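Local coordinates for protein glycine oxidase (Bacillus cereus ATCC 14579, PDB 7CYX) that probably catalyses the FAD-dependent oxidation of glycine by oxygen to glyoxylate, ammonium and hydrogen peroxide in the thiamine diphosphate pathway, at residues A78-K83 / P156-A161; D128-R131 / Y136-E139; F251-K256 / T290-L295. All coordinates share one frame; numbering follows the deposited sequence.

Contact 1: residues A78-K83 / P156-A161; sequences AVLREK and PELTKA
The backbone amide of Ala161, whose methyl faces Leu80 on the other helix, donates to Glu157 O at an N to O distance of 2.7 Å, a bond within the turn of helix 155-168 on which Ala161 lies. Across the interface the contact is apolar. Leu80 carries the contact from its side: its CD1 lies 4.0 Å from Leu158 CD1 and 4.1 Å from Ala161 CB, so one methyl meets both residues, which are spaced three apart on helix 155-168. Its second branch, CD2, comes no nearer than 4.2 Å to Ala161 O. The closest backbones also belong to Leu80 and Ala161, with CA atoms 6.2 Å apart, a small separation that matches the short side chain of the alanine.

The two leucines meet at a slant and get there by different torsions. In Leu80, CB is already directed at helix 155-168 and CG stands beside the backbone N (chi1 -73°), whereas in Leu158 CG swings anti to its own N (chi1 168°), which carries CD1 round to the interface from a CB set off to one side.

Ile88 packs on both Leu158 and Ala161, and His21 touches Leu80. Beyond the apolar patch, Lys83 NZ is held by the hydroxyls of Ser165, on helix 155-168, and Ser169, just past its end, a polar tie between the same two parts of the chain. Arg81 turns the other way and forms a salt bridge with Asp87 of the second subunit.

Leu158 also packs against Val14, an FAD-binding residue at the start of helix 14-25, and its side chain is about 8 Å from the bound FAD. The arrangement is thus a buried helix-helix contact close to the cofactor site of a Rossmann-type FAD-binding domain.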
loop_
_atom_site.group_PDB
_atom_site.type_symbol
_atom_site.label_atom_id
_atom_site.label_comp_id
_atom_site.label_asym_id
_atom_site.label_seq_id
_atom_site.Cartn_x
_atom_site.Cartn_y
_atom_site.Cartn_z
ATOM N N ALA A 78 -2.801 12.058 -6.307
ATOM C CA ALA A 78 -1.637 12.136 -7.214
ATOM C C ALA A 78 -0.472 12.832 -6.517
ATOM O O ALA A 78 0.652 12.339 -6.581
ATOM C CB ALA A 78 -1.990 12.864 -8.492
ATOM N N VAL A 79 -0.775 13.967 -5.869
ATOM C CA VAL A 79 0.202 14.785 -5.138
ATOM C C VAL A 79 0.864 13.934 -4.052
ATOM O O VAL A 79 2.076 13.932 -3.937
ATOM C CB VAL A 79 -0.449 16.037 -4.524
ATOM C CG1 VAL A 79 0.434 16.668 -3.453
ATOM C CG2 VAL A 79 -0.827 17.053 -5.595
ATOM N N LEU A 80 0.040 13.246 -3.249
ATOM C CA LEU A 80 0.510 12.514 -2.081
ATOM C C LEU A 80 1.415 11.357 -2.534
ATOM O O LEU A 80 2.525 11.192 -2.025
ATOM C CB LEU A 80 -0.697 12.008 -1.279
ATOM C CG LEU A 80 -1.487 13.056 -0.488
ATOM C CD1 LEU A 80 -2.764 12.443 0.060
ATOM C CD2 LEU A 80 -0.673 13.659 0.646
ATOM N N ARG A 81 0.931 10.565 -3.496
ATOM C CA ARG A 81 1.730 9.484 -4.079
ATOM C C ARG A 81 3.108 10.030 -4.490
ATOM O O ARG A 81 4.124 9.492 -4.040
ATOM C CB ARG A 81 0.986 8.810 -5.238
ATOM C CG ARG A 81 1.852 7.907 -6.108
ATOM C CD ARG A 81 2.651 6.836 -5.364
ATOM N NE ARG A 81 4.096 6.897 -5.621
ATOM C CZ ARG A 81 4.919 5.851 -5.701
ATOM N NH1 ARG A 81 4.432 4.627 -5.825
ATOM N NH2 ARG A 81 6.229 6.038 -5.677
ATOM N N GLU A 82 3.123 11.127 -5.261
ATOM C CA GLU A 82 4.347 11.696 -5.829
ATOM C C GLU A 82 5.294 12.168 -4.725
ATOM O O GLU A 82 6.494 12.019 -4.848
ATOM C CB GLU A 82 4.041 12.826 -6.819
ATOM C CG GLU A 82 4.058 12.349 -8.266
ATOM C CD GLU A 82 3.364 13.251 -9.274
ATOM O OE1 GLU A 82 3.794 14.415 -9.420
ATOM O OE2 GLU A 82 2.388 12.784 -9.914
ATOM N N LYS A 83 4.744 12.695 -3.636
ATOM C CA LYS A 83 5.543 13.276 -2.595
ATOM C C LYS A 83 6.025 12.213 -1.598
ATOM O O LYS A 83 7.121 12.331 -1.074
ATOM C CB LYS A 83 4.728 14.354 -1.885
ATOM C CG LYS A 83 5.506 15.234 -0.924
ATOM C CD LYS A 83 4.602 16.131 -0.115
ATOM C CE LYS A 83 5.334 17.029 0.855
ATOM N NZ LYS A 83 4.376 17.928 1.533
ATOM N N PRO A 156 -6.533 4.208 6.259
ATOM C CA PRO A 156 -5.227 4.262 6.917
ATOM C C PRO A 156 -4.111 4.757 5.982
ATOM O O PRO A 156 -3.146 5.307 6.452
ATOM C CB PRO A 156 -4.910 2.831 7.385
ATOM C CG PRO A 156 -6.151 1.997 7.070
ATOM C CD PRO A 156 -7.120 2.861 6.281
ATOM N N GLU A 157 -4.220 4.502 4.674
ATOM C CA GLU A 157 -3.164 4.890 3.737
ATOM C C GLU A 157 -3.231 6.405 3.508
ATOM O O GLU A 157 -2.202 7.096 3.490
ATOM C CB GLU A 157 -3.264 4.091 2.440
ATOM C CG GLU A 157 -2.810 2.644 2.562
ATOM C CD GLU A 157 -1.557 2.393 3.391
ATOM O OE1 GLU A 157 -0.454 2.410 2.817
ATOM O OE2 GLU A 157 -1.700 2.155 4.612
ATOM N N LEU A 158 -4.451 6.932 3.382
ATOM C CA LEU A 158 -4.635 8.353 3.239
ATOM C C LEU A 158 -4.093 9.048 4.491
ATOM O O LEU A 158 -3.408 10.068 4.402
ATOM C CB LEU A 158 -6.119 8.646 3.058
ATOM C CG LEU A 158 -6.484 10.117 3.185
ATOM C CD1 LEU A 158 -5.876 10.901 2.020
ATOM C CD2 LEU A 158 -7.992 10.286 3.251
ATOM N N THR A 159 -4.432 8.484 5.656
ATOM C CA THR A 159 -4.001 9.014 6.915
ATOM C C THR A 159 -2.472 9.073 6.940
ATOM O O THR A 159 -1.898 10.114 7.147
ATOM C CB THR A 159 -4.489 8.155 8.087
ATOM O OG1 THR A 159 -5.915 8.187 8.099
ATOM C CG2 THR A 159 -3.942 8.626 9.413
ATOM N N LYS A 160 -1.836 7.915 6.739
ATOM C CA LYS A 160 -0.408 7.821 6.760
ATOM C C LYS A 160 0.165 8.790 5.714
ATOM O O LYS A 160 1.126 9.477 6.003
ATOM C CB LYS A 160 0.019 6.366 6.572
ATOM C CG LYS A 160 -0.217 5.471 7.785
ATOM C CD LYS A 160 -0.006 3.989 7.497
ATOM C CE LYS A 160 -1.148 3.086 7.920
ATOM N NZ LYS A 160 -0.924 2.486 9.259
ATOM N N ALA A 161 -0.458 8.893 4.532
ATOM C CA ALA A 161 0.066 9.771 3.486
ATOM C C ALA A 161 0.151 11.226 3.986
ATOM O O ALA A 161 1.228 11.849 3.916
ATOM C CB ALA A 161 -0.763 9.660 2.239
#

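Contact 2: residues D128-R131 / Y136-E139; sequences DHVR and YLSE
Arg131, near the end of helix 127-133, and Leu137, in the loop beyond it, bring their CA atoms to 6.0 Å as the chain folds back on itself; the backbone is extended at Leu137 and Ser138 and turns at Glu139. The side chain of Arg131 bridges the gap. Its aliphatic part passes the backbone of Leu137, with CG 3.5 Å from Leu137 O, and the chain then bends at its third torsion to deliver the guanidinium to the next two residues.

NE donates to Ser138 O at 2.9 Å with an N-H...O angle of 152°. The bond is reasonably straight but not ideally aimed: the donor stands above the carbonyl plane, 40° out of it, and the oxygen is itself tilted from the guanidinium plane.

This helix and loop connect strands 123-126 and 143-147, antiparallel neighbours at one edge of the eight-stranded sheet, so the contact lies within the connection between these two strands.

NH1 joins two acidic groups in a salt-bridge network. Asp128 OD1, one helical turn back, lies in the guanidinium plane 3.0 Å from NH1. Glu139 OE2, 3.2 Å from NH1, instead sits over a face, where charge attraction acts without an N-H directed at it, and the carboxylate and guanidinium planes are 41° apart. A bend at the second torsion of Glu139 brings this carboxylate back over the arginine, although CB starts away from the helix. The two acidic oxygens, Asp128 OD1 and Glu139 OE2, stay 4.7 Å apart, and the positive charge between them probably offsets their mutual repulsion.

On the buried side, Val130 CG1 meets Leu137 CD1 at 3.6 Å, the two side chains set at an oblique angle. Ser138 OG is hydrogen-bonded to Ser140 N, and the residue meets Arg131 through its carbonyl.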
loop_
_atom_site.group_PDB
_atom_site.type_symbol
_atom_site.label_atom_id
_atom_site.label_comp_id
_atom_site.label_asym_id
_atom_site.label_seq_id
_atom_site.Cartn_x
_atom_site.Cartn_y
_atom_site.Cartn_z
ATOM N N ASP A 128 -31.917 -7.338 -12.701
ATOM C CA ASP A 128 -31.211 -7.998 -13.797
ATOM C C ASP A 128 -30.094 -7.101 -14.358
ATOM O O ASP A 128 -29.038 -7.601 -14.741
ATOM C CB ASP A 128 -32.198 -8.430 -14.890
ATOM C CG ASP A 128 -33.111 -9.583 -14.501
ATOM O OD1 ASP A 128 -32.969 -10.114 -13.366
ATOM O OD2 ASP A 128 -33.959 -9.945 -15.338
ATOM N N HIS A 129 -30.301 -5.781 -14.404
ATOM C CA HIS A 129 -29.318 -4.873 -15.037
ATOM C C HIS A 129 -28.110 -4.735 -14.101
ATOM O O HIS A 129 -26.956 -4.731 -14.577
ATOM C CB HIS A 129 -29.953 -3.540 -15.497
ATOM C CG HIS A 129 -30.850 -3.677 -16.693
ATOM N ND1 HIS A 129 -32.068 -3.028 -16.797
ATOM C CD2 HIS A 129 -30.722 -4.401 -17.829
ATOM C CE1 HIS A 129 -32.646 -3.347 -17.935
ATOM N NE2 HIS A 129 -31.843 -4.190 -18.583
ATOM N N VAL A 130 -28.375 -4.702 -12.783
ATOM C CA VAL A 130 -27.309 -4.744 -11.761
ATOM C C VAL A 130 -26.442 -5.982 -12.023
ATOM O O VAL A 130 -25.219 -5.895 -12.197
ATOM C CB VAL A 130 -27.869 -4.769 -10.323
ATOM C CG1 VAL A 130 -26.771 -4.997 -9.290
ATOM C CG2 VAL A 130 -28.656 -3.514 -9.975
ATOM N N ARG A 131 -27.114 -7.131 -12.094
ATOM C CA ARG A 131 -26.454 -8.431 -12.153
ATOM C C ARG A 131 -25.644 -8.614 -13.441
ATOM O O ARG A 131 -24.748 -9.454 -13.466
ATOM C CB ARG A 131 -27.489 -9.552 -12.021
ATOM C CG ARG A 131 -27.493 -10.217 -10.652
ATOM C CD ARG A 131 -28.710 -11.093 -10.432
ATOM N NE ARG A 131 -29.568 -10.451 -9.455
ATOM C CZ ARG A 131 -30.788 -10.002 -9.699
ATOM N NH1 ARG A 131 -31.385 -10.310 -10.839
ATOM N NH2 ARG A 131 -31.392 -9.245 -8.799
ATOM N N TYR A 136 -21.954 -11.553 -9.358
ATOM C CA TYR A 136 -21.985 -12.389 -8.141
ATOM C C TYR A 136 -23.095 -11.915 -7.193
ATOM O O TYR A 136 -23.344 -12.548 -6.165
ATOM C CB TYR A 136 -20.615 -12.458 -7.472
ATOM C CG TYR A 136 -19.596 -13.289 -8.215
ATOM C CD1 TYR A 136 -19.489 -14.653 -7.999
ATOM C CD2 TYR A 136 -18.728 -12.703 -9.120
ATOM C CE1 TYR A 136 -18.534 -15.411 -8.649
ATOM C CE2 TYR A 136 -17.785 -13.451 -9.803
ATOM C CZ TYR A 136 -17.691 -14.813 -9.569
ATOM O OH TYR A 136 -16.753 -15.557 -10.234
ATOM N N LEU A 137 -23.796 -10.838 -7.556
ATOM C CA LEU A 137 -24.783 -10.286 -6.662
ATOM C C LEU A 137 -26.027 -11.176 -6.687
ATOM O O LEU A 137 -26.339 -11.784 -7.698
ATOM C CB LEU A 137 -25.088 -8.830 -7.018
ATOM C CG LEU A 137 -24.152 -7.804 -6.382
ATOM C CD1 LEU A 137 -24.324 -6.414 -6.986
ATOM C CD2 LEU A 137 -24.358 -7.736 -4.880
ATOM N N SER A 138 -26.664 -11.272 -5.515
ATOM C CA SER A 138 -27.818 -12.124 -5.217
ATOM C C SER A 138 -28.947 -11.894 -6.220
ATOM O O SER A 138 -29.193 -10.765 -6.612
ATOM C CB SER A 138 -28.310 -11.842 -3.817
ATOM O OG SER A 138 -29.603 -12.393 -3.580
ATOM N N GLU A 139 -29.671 -12.972 -6.536
ATOM C CA GLU A 139 -30.944 -12.897 -7.256
ATOM C C GLU A 139 -31.992 -12.139 -6.422
ATOM O O GLU A 139 -32.997 -11.697 -6.972
ATOM C CB GLU A 139 -31.428 -14.298 -7.645
ATOM C CG GLU A 139 -30.586 -14.950 -8.736
ATOM C CD GLU A 139 -30.766 -14.388 -10.147
ATOM O OE1 GLU A 139 -30.138 -14.924 -11.078
ATOM O OE2 GLU A 139 -31.551 -13.426 -10.329
#

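Contact 3: residues F251-K256 / T290-L295; sequences FYITPK and TILPAL
Ile253 projects from strand 251-256 into a hollow lined by Ile291, Leu292 and Leu295, and its terminal methyl CD1 is the bump that fills it. This single methyl is met by a branch, a stem and a tip belonging to three residues. The backbones themselves stand well apart, the closest CA atoms being those of Ile253 and Leu292 at 8.8 Å, and the gap is bridged by side chains from both segments.

The reach of Ile253 comes from an extended outer torsion (chi2 -167°), which pushes CD1 outward instead of folding it back on the strand. The three approaches differ. Ile253 and Ile291 slide past one another in opposite directions, and the placing of Ile291 CG2 anti to its backbone N turns this methyl toward Ile253 CD1, 3.7 Å away. Leu295 meets Ile253 end on, tip to tip, its CD1 lying 3.9 Å from Ile253 CD1. Leu292 lies aslant, offering its CB to Ile253 CD1 at 4.0 Å. Its own CD1 comes to 4.2 Å from the shorter branch, Ile253 CG2, so both branches of the isoleucine have a neighbour here.

The hollow is made by the segment in which helix 278-291 passes into a turn: Leu292 breaks from helical geometry (phi -155°, psi 78°), and a 3-10 turn from Pro293 then returns Leu295 to the same apolar side. All four touching residues are buried.

Ala288, in the last turns of helix 278-291, and Ile246, on the adjoining strand 246-248, extend the apolar surroundings of Ile253. Next to it in sequence, Tyr252 touches the FAD. Strand 251-256 runs antiparallel between 246-248 and 260-269 in the eight-stranded sheet, and the end of helix 278-291 with its following turn packs against it there.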
loop_
_atom_site.group_PDB
_atom_site.type_symbol
_atom_site.label_atom_id
_atom_site.label_comp_id
_atom_site.label_asym_id
_atom_site.label_seq_id
_atom_site.Cartn_x
_atom_site.Cartn_y
_atom_site.Cartn_z
ATOM N N PHE A 251 -25.244 -0.552 5.681
ATOM C CA PHE A 251 -24.422 -1.778 5.584
ATOM C C PHE A 251 -23.676 -1.769 4.252
ATOM O O PHE A 251 -24.241 -1.391 3.233
ATOM C CB PHE A 251 -25.303 -3.010 5.738
ATOM C CG PHE A 251 -24.560 -4.313 5.854
ATOM C CD1 PHE A 251 -24.102 -4.759 7.072
ATOM C CD2 PHE A 251 -24.340 -5.101 4.747
ATOM C CE1 PHE A 251 -23.428 -5.959 7.181
ATOM C CE2 PHE A 251 -23.669 -6.301 4.856
ATOM C CZ PHE A 251 -23.212 -6.726 6.072
ATOM N N TYR A 252 -22.423 -2.197 4.261
ATOM C CA TYR A 252 -21.673 -2.136 2.993
ATOM C C TYR A 252 -20.736 -3.318 2.821
ATOM O O TYR A 252 -20.283 -3.909 3.777
ATOM C CB TYR A 252 -20.805 -0.885 2.974
ATOM C CG TYR A 252 -19.906 -0.773 4.172
ATOM C CD1 TYR A 252 -18.710 -1.455 4.222
ATOM C CD2 TYR A 252 -20.268 -0.019 5.265
ATOM C CE1 TYR A 252 -17.887 -1.380 5.323
ATOM C CE2 TYR A 252 -19.454 0.075 6.374
ATOM C CZ TYR A 252 -18.261 -0.610 6.403
ATOM O OH TYR A 252 -17.451 -0.527 7.487
ATOM N N ILE A 253 -20.502 -3.624 1.557
ATOM C CA ILE A 253 -19.510 -4.627 1.114
ATOM C C ILE A 253 -18.613 -3.823 0.189
ATOM O O ILE A 253 -19.127 -3.216 -0.719
ATOM C CB ILE A 253 -20.157 -5.804 0.378
ATOM C CG1 ILE A 253 -21.270 -6.445 1.200
ATOM C CG2 ILE A 253 -19.098 -6.811 -0.011
ATOM C CD1 ILE A 253 -21.720 -7.770 0.671
ATOM N N THR A 254 -17.328 -3.768 0.466
ATOM C CA THR A 254 -16.495 -2.957 -0.431
ATOM C C THR A 254 -15.250 -3.719 -0.834
ATOM O O THR A 254 -14.657 -4.348 0.016
ATOM C CB THR A 254 -15.958 -1.719 0.280
ATOM O OG1 THR A 254 -17.095 -0.905 0.497
ATOM C CG2 THR A 254 -14.977 -0.937 -0.555
ATOM N N PRO A 255 -14.901 -3.734 -2.126
ATOM C CA PRO A 255 -13.596 -4.244 -2.539
ATOM C C PRO A 255 -12.482 -3.301 -2.073
ATOM O O PRO A 255 -12.746 -2.119 -1.861
ATOM C CB PRO A 255 -13.646 -4.242 -4.073
ATOM C CG PRO A 255 -14.660 -3.156 -4.389
ATOM C CD PRO A 255 -15.692 -3.247 -3.271
ATOM N N LYS A 256 -11.270 -3.849 -1.922
ATOM C CA LYS A 256 -10.042 -3.098 -1.756
ATOM C C LYS A 256 -8.942 -3.780 -2.582
ATOM O O LYS A 256 -9.064 -4.966 -2.878
ATOM C CB LYS A 256 -9.641 -3.029 -0.278
ATOM C CG LYS A 256 -10.613 -2.281 0.621
ATOM C CD LYS A 256 -10.699 -0.813 0.289
ATOM C CE LYS A 256 -11.659 -0.053 1.180
ATOM N NZ LYS A 256 -11.840 1.339 0.704
ATOM N N THR A 290 -26.831 -12.712 1.995
ATOM C CA THR A 290 -28.067 -12.425 1.260
ATOM C C THR A 290 -27.812 -11.469 0.074
ATOM O O THR A 290 -28.629 -11.406 -0.837
ATOM C CB THR A 290 -29.157 -11.798 2.141
ATOM O OG1 THR A 290 -28.759 -10.447 2.337
ATOM C CG2 THR A 290 -29.380 -12.472 3.480
ATOM N N ILE A 291 -26.716 -10.696 0.121
ATOM C CA ILE A 291 -26.344 -9.734 -0.921
ATOM C C ILE A 291 -25.421 -10.417 -1.941
ATOM O O ILE A 291 -25.492 -10.118 -3.149
ATOM C CB ILE A 291 -25.664 -8.484 -0.325
ATOM C CG1 ILE A 291 -26.661 -7.506 0.296
ATOM C CG2 ILE A 291 -24.813 -7.769 -1.365
ATOM C CD1 ILE A 291 -27.299 -7.964 1.570
ATOM N N LEU A 292 -24.543 -11.296 -1.450
ATOM C CA LEU A 292 -23.369 -11.756 -2.198
ATOM C C LEU A 292 -22.967 -13.125 -1.665
ATOM O O LEU A 292 -22.013 -13.244 -0.898
ATOM C CB LEU A 292 -22.228 -10.741 -2.032
ATOM C CG LEU A 292 -21.264 -10.607 -3.202
ATOM C CD1 LEU A 292 -20.048 -9.760 -2.827
ATOM C CD2 LEU A 292 -20.826 -11.962 -3.693
ATOM N N PRO A 293 -23.691 -14.188 -2.073
ATOM C CA PRO A 293 -23.523 -15.525 -1.505
ATOM C C PRO A 293 -22.118 -16.133 -1.641
ATOM O O PRO A 293 -21.675 -16.865 -0.759
ATOM C CB PRO A 293 -24.515 -16.389 -2.295
ATOM C CG PRO A 293 -25.533 -15.411 -2.837
ATOM C CD PRO A 293 -24.761 -14.132 -3.079
ATOM N N ALA A 294 -21.412 -15.834 -2.728
ATOM C CA ALA A 294 -20.088 -16.409 -2.912
ATOM C C ALA A 294 -19.155 -16.076 -1.732
ATOM O O ALA A 294 -18.091 -16.676 -1.642
ATOM C CB ALA A 294 -19.472 -15.948 -4.205
ATOM N N LEU A 295 -19.526 -15.128 -0.851
ATOM C CA LEU A 295 -18.659 -14.761 0.271
ATOM C C LEU A 295 -18.566 -15.920 1.277
ATOM O O LEU A 295 -17.710 -15.898 2.150
ATOM C CB LEU A 295 -19.163 -13.489 0.954
ATOM C CG LEU A 295 -18.789 -12.172 0.276
ATOM C CD1 LEU A 295 -19.580 -11.015 0.872
ATOM C CD2 LEU A 295 -17.290 -11.894 0.377
#

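Overall arrangement
Contacts 1 and 3 are apolar and buried, whereas contact 2 adds a salt-bridge network with an exposed glutamate and lies farthest from the chain's centre. Contact 1 joins two helices beside the dinucleotide-binding part of the fold; contact 2 lies in a connection at the edge of the eight-stranded sheet, while contact 3 packs on an inner strand. These last two touch directly: Ser138 N probably donates to Ile291 O at 2.9 Å, tying the loop to the end of helix 278-291. Contact 1 stays separate, its nearest atoms about 7 Å from contact 3 and about 23 Å from contact 2, although contact 2 is nested between its segments in sequence.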